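Local structure of cystathionine gamma-lyase (Saccharomyces cerevisiae, 1N8P) at residues D6-K11 with S183-N188; A66-Q71 with D195-S200. The protein binds pyridoxal-5'-phosphate as a member of the Cys/Met metabolism family of PLP-dependent enzymes, with the fold of the aspartate aminotransferase superfamily. All coordinates share one frame; numbering follows the deposited sequence.

Interaction 1 of 2, residues D6-K11 with S183-N188; sequences DKFATK and SPYISN
The phenyl ring of Phe8 carries the whole of the first segment's side of this contact, lying against Pro184 and Tyr185 in the short, weakly bonded helix around 183-186. Ser183 comes first; its OG takes a weak hydrogen bond from Tyr185 N, 3.1 Å between the two atoms. Pro184 is next and meets the phenyl ring at its edge: CB of the proline lies near the ring plane, 3.9 Å from Phe8 CE1. The backbone leading into Tyr185 borders the same part of the ring, with Tyr185 N 3.6 Å from Phe8 CE1.

Tyr185 gives the contact its direction. It turns an edge toward the face of Phe8 in a T-shaped pair, the centroids 5.2 Å apart and the planes at 74°. The atom doing the touching is Tyr185 CD1, poised over the phenyl face toward its rim and 3.7 Å from Phe8 CD2. Phe8 reaches across because its CG stands anti to the backbone N (chi1 -174°), which carries the ring out from the first turn of helix 8-14 toward the second segment. Helix 253-271 packs on both side chains, His254 touching Phe8 while Val257 and Arg258 touch Tyr185. Further on, Ser187 OG bonds to Gln298 O, and Asn188 ND2 makes a weak hydrogen bond to Leu67 O. The second subunit also meets the N-terminal segment: its Asp379 accepts hydrogen bonds from Lys7 N and Thr10 OG1.

Chemically, then, the two segments are joined by van der Waals and aromatic packing, Phe8 lying partly on the backbone of Tyr185, and what direction the contact has comes from the C-H at Tyr185 CD1, which faces the pi cloud of Phe8.

Interaction 2 of 2, residues A66-Q71 with D195-S200; sequences ALENAQ and DIVVHS. With PLP (pyridoxal-5'-phosphate), chain E.
The imidazole of His199 and the carboxylate of Glu68 meet at the ring's edge, arriving from opposite directions with their planes 27° apart. His199 NE2 donates to Glu68 OE1 across 2.7 Å. The bond is moderately bent. OE1 is tilted slightly from the ring plane, and the donor stands above the carboxylate plane, 39° out of it. Glu68 gets there by a bend at chi2 (58°), which turns the carboxylate toward the imidazole and leaves CG against the neighbouring valine, 3.6 Å from Val197 CG2. The other methyl, Val197 CG1, lies 4.0 Å from Glu68 CD, so the buried acid has an apolar flank beside its polar end. Both oxygens have further partners, weak bonds from Asn179 ND2 to OE1 and from Asn188 ND2 to OE2.

Glu68 itself leaves helix 55-67 in a Schellman motif, with Asn69 as the C-prime residue. Strand 196-200 ends at the cofactor, where Ser200 OG donates to PLP O4P over 2.7 Å. A mixed sheet with 214-218 running antiparallel beside this strand, and PLP held at the strand's end, is the large-domain architecture of fold-type I PLP enzymes.

In the fold
Interaction 2 is core: all its touching residues are buried, on the central sheet itself and one residue from the PLP contact. Interaction 1 is only partly buried, farther from the centre of the chain and close to the interface with the second subunit. The chemistry differs with place: aromatic and apolar packing in the partly buried contact, a histidine-carboxylate bond in the buried one. The two are continuous, their centres about 11 Å apart. Pro184 is shared by them, packing on Phe8 in interaction 1 and on His199 and Glu68 of interaction 2, while Leu67 at the end of helix 55-67 touches both Phe8 and Pro184. The short helix 183-186 thus lies between helix 8-14 and the Glu68-His199 pair at strand 196-200.

Interaction 1 of 2, residues D6-K11 with S183-N188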
loop_
_atom_site.group_PDB
_atom_site.type_symbol
_atom_site.label_atom_id
_atom_site.label_comp_id
_atom_site.label_asym_id
_atom_site.label_seq_id
_atom_site.Cartn_x
_atom_site.Cartn_y
_atom_site.Cartn_z
ATOM N N ASP A 6 -15.314 28.953 -2.891
ATOM C CA ASP A 6 -14.151 29.175 -3.731
ATOM C C ASP A 6 -14.374 28.421 -5.044
ATOM O O ASP A 6 -15.426 27.810 -5.248
ATOM C CB ASP A 6 -12.923 28.634 -3.020
ATOM C CG ASP A 6 -12.661 29.344 -1.716
ATOM O OD1 ASP A 6 -12.238 30.504 -1.762
ATOM O OD2 ASP A 6 -12.886 28.765 -0.641
ATOM N N LYS A 7 -13.388 28.448 -5.930
ATOM C CA LYS A 7 -13.515 27.776 -7.212
ATOM C C LYS A 7 -13.200 26.279 -7.139
ATOM O O LYS A 7 -12.544 25.794 -6.203
ATOM C CB LYS A 7 -12.603 28.448 -8.215
ATOM C CG LYS A 7 -12.854 29.933 -8.385
ATOM C CD LYS A 7 -14.212 30.165 -8.996
ATOM C CE LYS A 7 -14.212 31.345 -9.957
ATOM N NZ LYS A 7 -15.455 31.312 -10.788
ATOM N N PHE A 8 -13.653 25.556 -8.160
ATOM C CA PHE A 8 -13.474 24.100 -8.264
ATOM C C PHE A 8 -12.087 23.552 -7.955
ATOM O O PHE A 8 -11.980 22.520 -7.313
ATOM C CB PHE A 8 -13.873 23.611 -9.656
ATOM C CG PHE A 8 -13.846 22.132 -9.787
ATOM C CD1 PHE A 8 -15.027 21.405 -9.758
ATOM C CD2 PHE A 8 -12.640 21.456 -9.890
ATOM C CE1 PHE A 8 -15.014 20.023 -9.824
ATOM C CE2 PHE A 8 -12.613 20.085 -9.959
ATOM C CZ PHE A 8 -13.799 19.360 -9.924
ATOM N N ALA A 9 -11.034 24.201 -8.439
ATOM C CA ALA A 9 -9.688 23.708 -8.159
ATOM C C ALA A 9 -9.409 23.823 -6.665
ATOM O O ALA A 9 -8.740 22.955 -6.100
ATOM C CB ALA A 9 -8.648 24.493 -8.952
ATOM N N THR A 10 -9.938 24.876 -6.023
ATOM C CA THR A 10 -9.738 25.082 -4.584
ATOM C C THR A 10 -10.477 24.018 -3.787
ATOM O O THR A 10 -9.981 23.493 -2.781
ATOM C CB THR A 10 -10.257 26.459 -4.090
ATOM O OG1 THR A 10 -9.733 27.515 -4.908
ATOM C CG2 THR A 10 -9.832 26.682 -2.617
ATOM N N LYS A 11 -11.683 23.691 -4.211
ATOM C CA LYS A 11 -12.399 22.672 -3.477
ATOM C C LYS A 11 -11.703 21.330 -3.638
ATOM O O LYS A 11 -11.582 20.585 -2.674
ATOM C CB LYS A 11 -13.839 22.600 -3.946
ATOM C CG LYS A 11 -14.733 23.659 -3.302
ATOM C CD LYS A 11 -16.126 23.688 -3.926
ATOM C CE LYS A 11 -16.326 24.911 -4.813
ATOM N NZ LYS A 11 -17.694 24.883 -5.407
ATOM N N SER A 183 -17.274 13.920 -15.552
ATOM C CA SER A 183 -16.670 14.167 -14.235
ATOM C C SER A 183 -17.098 15.464 -13.537
ATOM O O SER A 183 -17.443 16.437 -14.182
ATOM C CB SER A 183 -15.183 14.273 -14.363
ATOM O OG SER A 183 -14.886 15.639 -14.530
ATOM N N PRO A 184 -17.045 15.495 -12.199
ATOM C CA PRO A 184 -17.431 16.724 -11.508
ATOM C C PRO A 184 -16.975 18.011 -12.219
ATOM O O PRO A 184 -17.730 18.946 -12.348
ATOM C CB PRO A 184 -16.776 16.548 -10.133
ATOM C CG PRO A 184 -16.996 15.066 -9.883
ATOM C CD PRO A 184 -16.635 14.455 -11.232
ATOM N N TYR A 185 -15.756 18.040 -12.721
ATOM C CA TYR A 185 -15.245 19.233 -13.366
ATOM C C TYR A 185 -16.096 19.833 -14.497
ATOM O O TYR A 185 -16.463 20.993 -14.458
ATOM C CB TYR A 185 -13.801 18.983 -13.889
ATOM C CG TYR A 185 -13.152 20.254 -14.403
ATOM C CD1 TYR A 185 -12.978 21.348 -13.549
ATOM C CD2 TYR A 185 -12.798 20.400 -15.740
ATOM C CE1 TYR A 185 -12.482 22.554 -13.999
ATOM C CE2 TYR A 185 -12.297 21.612 -16.209
ATOM C CZ TYR A 185 -12.148 22.696 -15.317
ATOM O OH TYR A 185 -11.680 23.933 -15.731
ATOM N N ILE A 186 -16.386 19.036 -15.516
ATOM C CA ILE A 186 -17.144 19.480 -16.664
ATOM C C ILE A 186 -18.621 19.715 -16.403
ATOM O O ILE A 186 -19.217 20.560 -17.040
ATOM C CB ILE A 186 -17.036 18.455 -17.836
ATOM C CG1 ILE A 186 -15.579 18.345 -18.293
ATOM C CG2 ILE A 186 -17.970 18.889 -19.022
ATOM C CD1 ILE A 186 -15.390 17.388 -19.422
ATOM N N SER A 187 -19.220 18.988 -15.473
ATOM C CA SER A 187 -20.633 19.163 -15.232
ATOM C C SER A 187 -21.122 18.758 -13.855
ATOM O O SER A 187 -20.527 17.926 -13.177
ATOM C CB SER A 187 -21.401 18.390 -16.286
ATOM O OG SER A 187 -22.794 18.545 -16.103
ATOM N N ASN A 188 -22.238 19.353 -13.458
ATOM C CA ASN A 188 -22.855 19.091 -12.156
ATOM C C ASN A 188 -24.356 18.864 -12.315
ATOM O O ASN A 188 -25.158 19.768 -12.024
ATOM C CB ASN A 188 -22.618 20.271 -11.212
ATOM C CG ASN A 188 -21.193 20.367 -10.753
ATOM O OD1 ASN A 188 -20.761 21.411 -10.281
ATOM N ND2 ASN A 188 -20.458 19.274 -10.863
#

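Interaction 2 of 2, residues A66-Q71 with D195-S200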
loop_
_atom_site.group_PDB
_atom_site.type_symbol
_atom_site.label_atom_id
_atom_site.label_comp_id
_atom_site.label_asym_id
_atom_site.label_seq_id
_atom_site.Cartn_x
_atom_site.Cartn_y
_atom_site.Cartn_z
ATOM N N ALA A 66 -18.588 17.834 -2.546
ATOM C CA ALA A 66 -18.234 19.238 -2.737
ATOM C C ALA A 66 -17.967 19.545 -4.182
ATOM O O ALA A 66 -18.401 20.571 -4.696
ATOM C CB ALA A 66 -16.998 19.594 -1.920
ATOM N N LEU A 67 -17.232 18.673 -4.854
ATOM C CA LEU A 67 -16.919 18.946 -6.254
ATOM C C LEU A 67 -18.209 18.792 -7.052
ATOM O O LEU A 67 -18.405 19.430 -8.095
ATOM C CB LEU A 67 -15.831 17.986 -6.767
ATOM C CG LEU A 67 -14.471 17.913 -6.052
ATOM C CD1 LEU A 67 -13.594 16.941 -6.822
ATOM C CD2 LEU A 67 -13.800 19.272 -5.969
ATOM N N GLU A 68 -19.109 17.960 -6.539
ATOM C CA GLU A 68 -20.370 17.740 -7.217
ATOM C C GLU A 68 -21.437 18.737 -6.779
ATOM O O GLU A 68 -22.619 18.527 -7.041
ATOM C CB GLU A 68 -20.858 16.334 -6.961
ATOM C CG GLU A 68 -21.758 15.817 -8.053
ATOM C CD GLU A 68 -21.071 15.845 -9.410
ATOM O OE1 GLU A 68 -20.172 15.018 -9.643
ATOM O OE2 GLU A 68 -21.426 16.708 -10.251
ATOM N N ASN A 69 -21.015 19.824 -6.132
ATOM C CA ASN A 69 -21.915 20.870 -5.636
ATOM C C ASN A 69 -23.055 20.212 -4.935
ATOM O O ASN A 69 -24.199 20.532 -5.198
ATOM C CB ASN A 69 -22.480 21.711 -6.779
ATOM C CG ASN A 69 -23.264 22.914 -6.279
ATOM O OD1 ASN A 69 -22.881 23.530 -5.291
ATOM N ND2 ASN A 69 -24.345 23.264 -6.969
ATOM N N ALA A 70 -22.744 19.289 -4.042
ATOM C CA ALA A 70 -23.772 18.549 -3.342
ATOM C C ALA A 70 -23.589 18.471 -1.835
ATOM O O ALA A 70 -22.491 18.600 -1.299
ATOM C CB ALA A 70 -23.863 17.136 -3.921
ATOM N N GLN A 71 -24.691 18.234 -1.151
ATOM C CA GLN A 71 -24.654 18.139 0.287
ATOM C C GLN A 71 -24.101 16.799 0.771
ATOM O O GLN A 71 -23.382 16.743 1.769
ATOM C CB GLN A 71 -26.067 18.363 0.843
ATOM C CG GLN A 71 -26.533 19.818 0.807
ATOM C CD GLN A 71 -25.784 20.673 1.789
ATOM O OE1 GLN A 71 -25.830 20.427 2.998
ATOM N NE2 GLN A 71 -25.074 21.679 1.281
ATOM N N ASP A 195 -31.808 13.882 -8.936
ATOM C CA ASP A 195 -31.874 13.568 -7.527
ATOM C C ASP A 195 -30.615 12.885 -7.046
ATOM O O ASP A 195 -30.267 12.992 -5.864
ATOM C CB ASP A 195 -33.104 12.720 -7.251
ATOM C CG ASP A 195 -34.373 13.424 -7.641
ATOM O OD1 ASP A 195 -34.696 14.446 -7.010
ATOM O OD2 ASP A 195 -35.044 12.965 -8.581
ATOM N N ILE A 196 -29.927 12.205 -7.962
ATOM C CA ILE A 196 -28.678 11.533 -7.620
ATOM C C ILE A 196 -27.691 11.556 -8.782
ATOM O O ILE A 196 -28.085 11.396 -9.943
ATOM C CB ILE A 196 -28.884 10.040 -7.230
ATOM C CG1 ILE A 196 -30.120 9.864 -6.373
ATOM C CG2 ILE A 196 -27.745 9.573 -6.367
ATOM C CD1 ILE A 196 -30.304 8.440 -5.896
ATOM N N VAL A 197 -26.410 11.755 -8.445
ATOM C CA VAL A 197 -25.302 11.752 -9.405
ATOM C C VAL A 197 -24.484 10.535 -9.085
ATOM O O VAL A 197 -24.023 10.392 -7.955
ATOM C CB VAL A 197 -24.341 12.901 -9.221
ATOM C CG1 VAL A 197 -24.192 13.634 -10.530
ATOM C CG2 VAL A 197 -24.799 13.800 -8.114
ATOM N N VAL A 198 -24.298 9.668 -10.073
ATOM C CA VAL A 198 -23.509 8.442 -9.905
ATOM C C VAL A 198 -22.184 8.569 -10.671
ATOM O O VAL A 198 -22.114 9.249 -11.689
ATOM C CB VAL A 198 -24.268 7.222 -10.453
ATOM C CG1 VAL A 198 -23.378 6.038 -10.481
ATOM C CG2 VAL A 198 -25.456 6.924 -9.595
ATOM N N HIS A 199 -21.131 7.939 -10.173
ATOM C CA HIS A 199 -19.841 7.978 -10.849
ATOM C C HIS A 199 -19.143 6.677 -10.645
ATOM O O HIS A 199 -19.303 6.012 -9.620
ATOM C CB HIS A 199 -18.897 8.983 -10.262
ATOM C CG HIS A 199 -19.231 10.400 -10.568
ATOM N ND1 HIS A 199 -18.703 11.062 -11.651
ATOM C CD2 HIS A 199 -19.944 11.315 -9.874
ATOM C CE1 HIS A 199 -19.068 12.329 -11.611
ATOM N NE2 HIS A 199 -19.821 12.509 -10.541
ATOM N N SER A 200 -18.363 6.323 -11.650
ATOM C CA SER A 200 -17.524 5.162 -11.581
ATOM C C SER A 200 -16.219 5.942 -11.345
ATOM O O SER A 200 -15.698 6.588 -12.262
ATOM C CB SER A 200 -17.517 4.461 -12.916
ATOM O OG SER A 200 -16.694 3.338 -12.825
HETATM N N1 PLP E . -20.650 3.052 -15.714
HETATM C C2 PLP E . -19.934 3.733 -16.677
HETATM C C2A PLP E . -20.687 4.872 -17.356
HETATM C C3 PLP E . -18.535 3.270 -16.913
HETATM O O3 PLP E . -17.904 4.023 -17.847
HETATM C C4 PLP E . -17.998 2.172 -16.176
HETATM C C4A PLP E . -16.602 1.682 -16.447
HETATM C C5 PLP E . -18.889 1.532 -15.168
HETATM C C6 PLP E . -20.178 1.993 -14.966
HETATM C C5A PLP E . -18.304 0.403 -14.303
HETATM O O4P PLP E . -17.761 0.850 -13.075
HETATM P P PLP E . -17.199 -0.189 -12.051
HETATM O O1P PLP E . -16.541 0.638 -11.070
HETATM O O2P PLP E . -16.228 -1.058 -12.822
HETATM O O3P PLP E . -18.386 -0.920 -11.634
#